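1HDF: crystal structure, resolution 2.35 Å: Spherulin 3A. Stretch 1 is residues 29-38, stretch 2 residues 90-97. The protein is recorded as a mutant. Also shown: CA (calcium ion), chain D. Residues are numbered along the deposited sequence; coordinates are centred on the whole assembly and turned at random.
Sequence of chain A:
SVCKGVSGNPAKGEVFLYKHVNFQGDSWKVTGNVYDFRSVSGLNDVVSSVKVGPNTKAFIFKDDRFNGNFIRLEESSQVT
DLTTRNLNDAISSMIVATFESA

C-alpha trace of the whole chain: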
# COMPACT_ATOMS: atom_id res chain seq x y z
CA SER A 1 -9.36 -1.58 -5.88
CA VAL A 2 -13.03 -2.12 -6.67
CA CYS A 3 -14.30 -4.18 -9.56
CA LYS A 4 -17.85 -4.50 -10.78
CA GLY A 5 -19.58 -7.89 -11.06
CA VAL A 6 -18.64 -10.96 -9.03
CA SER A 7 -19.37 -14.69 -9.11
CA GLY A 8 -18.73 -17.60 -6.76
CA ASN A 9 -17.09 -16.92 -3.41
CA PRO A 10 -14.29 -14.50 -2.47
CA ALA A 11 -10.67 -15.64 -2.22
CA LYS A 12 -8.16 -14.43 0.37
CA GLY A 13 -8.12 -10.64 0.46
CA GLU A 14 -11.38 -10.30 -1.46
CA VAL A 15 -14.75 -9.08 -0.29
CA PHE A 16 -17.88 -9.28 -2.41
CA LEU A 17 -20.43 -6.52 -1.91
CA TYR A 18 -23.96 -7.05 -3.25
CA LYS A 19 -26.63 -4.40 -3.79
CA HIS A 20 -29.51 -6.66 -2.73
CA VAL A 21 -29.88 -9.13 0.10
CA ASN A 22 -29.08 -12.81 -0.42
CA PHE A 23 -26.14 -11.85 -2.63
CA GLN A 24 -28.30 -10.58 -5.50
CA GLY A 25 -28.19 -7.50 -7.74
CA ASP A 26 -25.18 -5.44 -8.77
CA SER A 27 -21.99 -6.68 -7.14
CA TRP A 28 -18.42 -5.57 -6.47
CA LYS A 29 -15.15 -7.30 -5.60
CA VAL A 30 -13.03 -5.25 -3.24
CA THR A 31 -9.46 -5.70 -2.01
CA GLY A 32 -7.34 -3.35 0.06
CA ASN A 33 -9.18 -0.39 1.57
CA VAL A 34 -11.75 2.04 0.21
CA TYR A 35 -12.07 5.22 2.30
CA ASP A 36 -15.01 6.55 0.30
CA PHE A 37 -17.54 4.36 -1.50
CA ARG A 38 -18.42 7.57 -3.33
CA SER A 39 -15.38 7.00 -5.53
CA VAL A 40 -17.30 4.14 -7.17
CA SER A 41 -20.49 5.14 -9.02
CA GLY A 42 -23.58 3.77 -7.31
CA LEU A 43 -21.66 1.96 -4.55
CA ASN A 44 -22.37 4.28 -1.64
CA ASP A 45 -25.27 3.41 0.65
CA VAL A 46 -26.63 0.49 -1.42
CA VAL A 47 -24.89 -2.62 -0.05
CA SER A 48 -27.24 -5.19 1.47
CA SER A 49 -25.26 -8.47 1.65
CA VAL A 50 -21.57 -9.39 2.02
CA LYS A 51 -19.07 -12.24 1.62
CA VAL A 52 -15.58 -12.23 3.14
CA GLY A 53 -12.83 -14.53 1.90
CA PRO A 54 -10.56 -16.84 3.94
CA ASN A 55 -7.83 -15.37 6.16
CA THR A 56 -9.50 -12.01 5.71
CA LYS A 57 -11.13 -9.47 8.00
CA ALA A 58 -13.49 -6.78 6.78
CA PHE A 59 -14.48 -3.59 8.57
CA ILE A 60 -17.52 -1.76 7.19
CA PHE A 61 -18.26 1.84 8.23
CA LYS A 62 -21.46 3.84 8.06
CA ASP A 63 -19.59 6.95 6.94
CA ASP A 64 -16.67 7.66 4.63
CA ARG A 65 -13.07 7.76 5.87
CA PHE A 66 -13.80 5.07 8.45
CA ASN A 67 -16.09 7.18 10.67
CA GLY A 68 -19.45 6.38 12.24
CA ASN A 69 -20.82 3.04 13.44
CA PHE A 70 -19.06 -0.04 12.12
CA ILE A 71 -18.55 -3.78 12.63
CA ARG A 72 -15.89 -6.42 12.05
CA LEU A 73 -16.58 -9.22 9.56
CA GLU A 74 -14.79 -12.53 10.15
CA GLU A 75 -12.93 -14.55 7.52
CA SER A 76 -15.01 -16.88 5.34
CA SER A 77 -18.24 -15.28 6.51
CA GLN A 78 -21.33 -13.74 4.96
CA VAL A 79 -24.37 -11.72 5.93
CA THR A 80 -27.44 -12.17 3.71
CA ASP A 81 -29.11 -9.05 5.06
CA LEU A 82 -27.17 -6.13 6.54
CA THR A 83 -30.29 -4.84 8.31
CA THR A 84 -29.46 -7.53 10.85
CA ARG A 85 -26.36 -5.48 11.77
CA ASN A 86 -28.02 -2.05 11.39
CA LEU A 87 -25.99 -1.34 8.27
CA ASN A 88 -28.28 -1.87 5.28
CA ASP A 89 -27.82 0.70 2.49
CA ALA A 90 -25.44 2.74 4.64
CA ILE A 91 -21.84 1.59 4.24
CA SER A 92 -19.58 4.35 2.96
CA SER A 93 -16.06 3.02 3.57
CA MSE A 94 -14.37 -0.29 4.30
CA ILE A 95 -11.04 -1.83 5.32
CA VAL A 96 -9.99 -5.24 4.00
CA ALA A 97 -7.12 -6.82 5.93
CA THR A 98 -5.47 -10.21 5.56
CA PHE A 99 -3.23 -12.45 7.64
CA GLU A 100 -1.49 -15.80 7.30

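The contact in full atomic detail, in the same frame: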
# COMPACT_ATOMS: atom_id res chain seq x y z
N LYS A 29 -16.22 -6.58 -6.27
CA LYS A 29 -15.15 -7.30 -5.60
C LYS A 29 -14.22 -6.21 -5.11
O LYS A 29 -13.79 -5.34 -5.88
CB LYS A 29 -14.41 -8.22 -6.57
CG LYS A 29 -13.11 -8.77 -5.97
CD LYS A 29 -12.71 -10.11 -6.56
CE LYS A 29 -12.29 -9.99 -8.02
NZ LYS A 29 -11.91 -11.32 -8.58
N VAL A 30 -13.91 -6.24 -3.82
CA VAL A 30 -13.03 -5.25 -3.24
C VAL A 30 -11.83 -5.89 -2.56
O VAL A 30 -11.94 -6.96 -1.96
CB VAL A 30 -13.76 -4.41 -2.17
CG1 VAL A 30 -12.79 -3.43 -1.53
CG2 VAL A 30 -14.93 -3.68 -2.79
N THR A 31 -10.68 -5.24 -2.66
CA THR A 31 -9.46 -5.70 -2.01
C THR A 31 -8.86 -4.42 -1.45
O THR A 31 -9.23 -3.32 -1.87
CB THR A 31 -8.46 -6.32 -2.99
OG1 THR A 31 -7.98 -5.30 -3.87
CG2 THR A 31 -9.11 -7.44 -3.81
N GLY A 32 -7.93 -4.54 -0.51
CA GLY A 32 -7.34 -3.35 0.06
C GLY A 32 -8.41 -2.55 0.77
O GLY A 32 -9.43 -3.11 1.18
N ASN A 33 -8.21 -1.24 0.89
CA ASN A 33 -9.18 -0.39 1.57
C ASN A 33 -9.82 0.62 0.63
O ASN A 33 -9.25 1.01 -0.38
CB ASN A 33 -8.50 0.36 2.72
CG ASN A 33 -7.67 -0.55 3.59
OD1 ASN A 33 -8.02 -1.70 3.82
ND2 ASN A 33 -6.56 -0.03 4.10
N VAL A 34 -11.02 1.05 0.99
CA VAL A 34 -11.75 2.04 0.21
C VAL A 34 -12.29 3.03 1.23
O VAL A 34 -13.25 2.73 1.93
CB VAL A 34 -12.92 1.40 -0.57
CG1 VAL A 34 -13.71 2.48 -1.32
CG2 VAL A 34 -12.38 0.35 -1.54
N TYR A 35 -11.66 4.21 1.31
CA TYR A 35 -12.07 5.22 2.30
C TYR A 35 -13.30 6.03 1.94
O TYR A 35 -13.78 6.81 2.75
CB TYR A 35 -10.90 6.16 2.62
CG TYR A 35 -10.43 7.00 1.46
CD1 TYR A 35 -11.10 8.16 1.08
CD2 TYR A 35 -9.30 6.63 0.73
CE1 TYR A 35 -10.66 8.94 -0.00
CE2 TYR A 35 -8.85 7.39 -0.35
CZ TYR A 35 -9.53 8.54 -0.72
OH TYR A 35 -9.07 9.29 -1.78
N ASP A 36 -13.80 5.84 0.72
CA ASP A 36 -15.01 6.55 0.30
C ASP A 36 -15.70 5.83 -0.85
O ASP A 36 -15.27 5.91 -2.00
CB ASP A 36 -14.69 7.99 -0.13
CG ASP A 36 -15.93 8.87 -0.17
OD1 ASP A 36 -17.06 8.33 -0.22
OD2 ASP A 36 -15.77 10.11 -0.16
N PHE A 37 -16.76 5.11 -0.53
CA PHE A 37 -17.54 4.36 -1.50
C PHE A 37 -18.09 5.27 -2.59
O PHE A 37 -18.62 4.81 -3.61
CB PHE A 37 -18.68 3.62 -0.80
CG PHE A 37 -18.28 2.31 -0.19
CD1 PHE A 37 -16.98 2.10 0.26
CD2 PHE A 37 -19.19 1.27 -0.09
CE1 PHE A 37 -16.60 0.88 0.81
CE2 PHE A 37 -18.82 0.04 0.45
CZ PHE A 37 -17.52 -0.15 0.90
N ARG A 38 -17.96 6.58 -2.37
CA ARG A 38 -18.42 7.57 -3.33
C ARG A 38 -17.53 7.59 -4.56
O ARG A 38 -17.91 8.11 -5.61
CB ARG A 38 -18.39 8.96 -2.69
CG ARG A 38 -19.73 9.54 -2.34
CD ARG A 38 -20.24 9.05 -1.03
NE ARG A 38 -20.52 10.15 -0.12
CZ ARG A 38 -19.59 10.92 0.44
NH1 ARG A 38 -18.31 10.71 0.19
NH2 ARG A 38 -19.95 11.90 1.26
N ALA A 90 -26.05 1.66 3.86
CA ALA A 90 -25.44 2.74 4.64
C ALA A 90 -23.92 2.74 4.69
O ALA A 90 -23.32 3.70 5.18
CB ALA A 90 -26.00 2.73 6.05
N ILE A 91 -23.29 1.68 4.21
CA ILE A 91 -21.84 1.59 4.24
C ILE A 91 -21.23 2.61 3.30
O ILE A 91 -21.67 2.76 2.15
CB ILE A 91 -21.36 0.17 3.86
CG1 ILE A 91 -21.91 -0.84 4.87
CG2 ILE A 91 -19.84 0.12 3.84
CD1 ILE A 91 -21.61 -2.27 4.53
N SER A 92 -20.22 3.33 3.78
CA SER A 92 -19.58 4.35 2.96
C SER A 92 -18.06 4.25 2.90
O SER A 92 -17.41 5.07 2.26
CB SER A 92 -20.00 5.74 3.46
OG SER A 92 -21.41 5.89 3.42
N SER A 93 -17.50 3.26 3.58
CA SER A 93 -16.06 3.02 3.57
C SER A 93 -15.82 1.61 4.12
O SER A 93 -16.68 1.03 4.78
CB SER A 93 -15.30 4.07 4.40
OG SER A 93 -15.64 4.04 5.77
N MSE A 94 -14.65 1.05 3.84
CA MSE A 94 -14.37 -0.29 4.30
C MSE A 94 -12.88 -0.59 4.27
O MSE A 94 -12.15 -0.07 3.42
CB MSE A 94 -15.13 -1.29 3.42
CG MSE A 94 -14.86 -2.75 3.72
SE MSE A 94 -16.04 -3.97 2.75
CE MSE A 94 -15.14 -3.95 1.05
N ILE A 95 -12.43 -1.40 5.22
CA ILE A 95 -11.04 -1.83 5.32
C ILE A 95 -11.00 -3.35 5.15
O ILE A 95 -11.74 -4.09 5.80
CB ILE A 95 -10.43 -1.49 6.72
CG1 ILE A 95 -10.19 0.01 6.83
CG2 ILE A 95 -9.12 -2.23 6.90
CD1 ILE A 95 -9.70 0.46 8.19
N VAL A 96 -10.14 -3.81 4.24
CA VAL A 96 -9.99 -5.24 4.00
C VAL A 96 -8.57 -5.60 4.41
O VAL A 96 -7.61 -5.11 3.81
CB VAL A 96 -10.20 -5.60 2.51
CG1 VAL A 96 -10.02 -7.10 2.32
CG2 VAL A 96 -11.59 -5.16 2.05
N ALA A 97 -8.44 -6.43 5.43
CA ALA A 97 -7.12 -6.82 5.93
C ALA A 97 -6.95 -8.33 5.97
O ALA A 97 -7.87 -9.06 6.34
CB ALA A 97 -6.89 -6.22 7.31
CA CA D . -23.39 6.11 4.70
O HOH W 1 -5.86 -3.23 4.58
O HOH W 2 -22.86 8.55 5.82
O HOH W 3 -23.73 8.40 3.43
O HOH W 4 -25.73 6.46 6.16

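Two segments far apart in sequence can be joined by a few backbone hydrogen bonds together with side-chain packing; residues 29-38 and 90-97 of Spherulin 3A illustrate the principle. The central polar link is an antiparallel pair in which Val34 and Met94 (a selenomethionine) exchange backbone bonds: Val34 N donates to Met94 O at 2.9 Å, nearly straight, and Met94 N to Val34 O at 2.9 Å. Beyond this pair the first stretch turns, yet Phe37 N still reaches Ser92 O at 2.9 Å. At the other end, Asn33 bends its side chain back so that OD1 accepts from Val96 N at 3.0 Å, supplementing a weak bond from Val96 N to Gly32 O (3.2 Å). A short polar amide suits this partly exposed place, where water 1 lies 2.8 Å from Asn33 OD1 and 2.7 Å from Val96 O. Gly32 has a positive phi, a conformation that glycine accepts readily.

Shape completes the contact. The principal bump is the buried ring of Phe37, whose CA-to-CB bond points toward the second stretch; the ring fits the hollow along Ile91 to Met94. Ser93 N lies over one face of the ring, while Phe37 CE2 meets Ile91 CG2 at 3.5 Å and Phe37 CZ packs 3.7 Å from Met94 CB. A broad, flat ring can cover backbone and aliphatic groups together. Farther along, Val30 CG1 touches Met94 CE at 3.5 Å and Val96 CG2 at 4.2 Å; the compact branched valines and the long, flexible selenomethionine make an apolar cluster without polar groups to satisfy. Between them the stretches bury 566 Å², both sides summed.

The CA-to-CB bond of Ser92 points away from the first stretch, and Ser92 OG binds the calcium ion at 2.4 Å, while Ala90 O binds the same ion at 2.5 Å. Thus Ser92 offers its carbonyl to Phe37 and its hydroxyl to the metal.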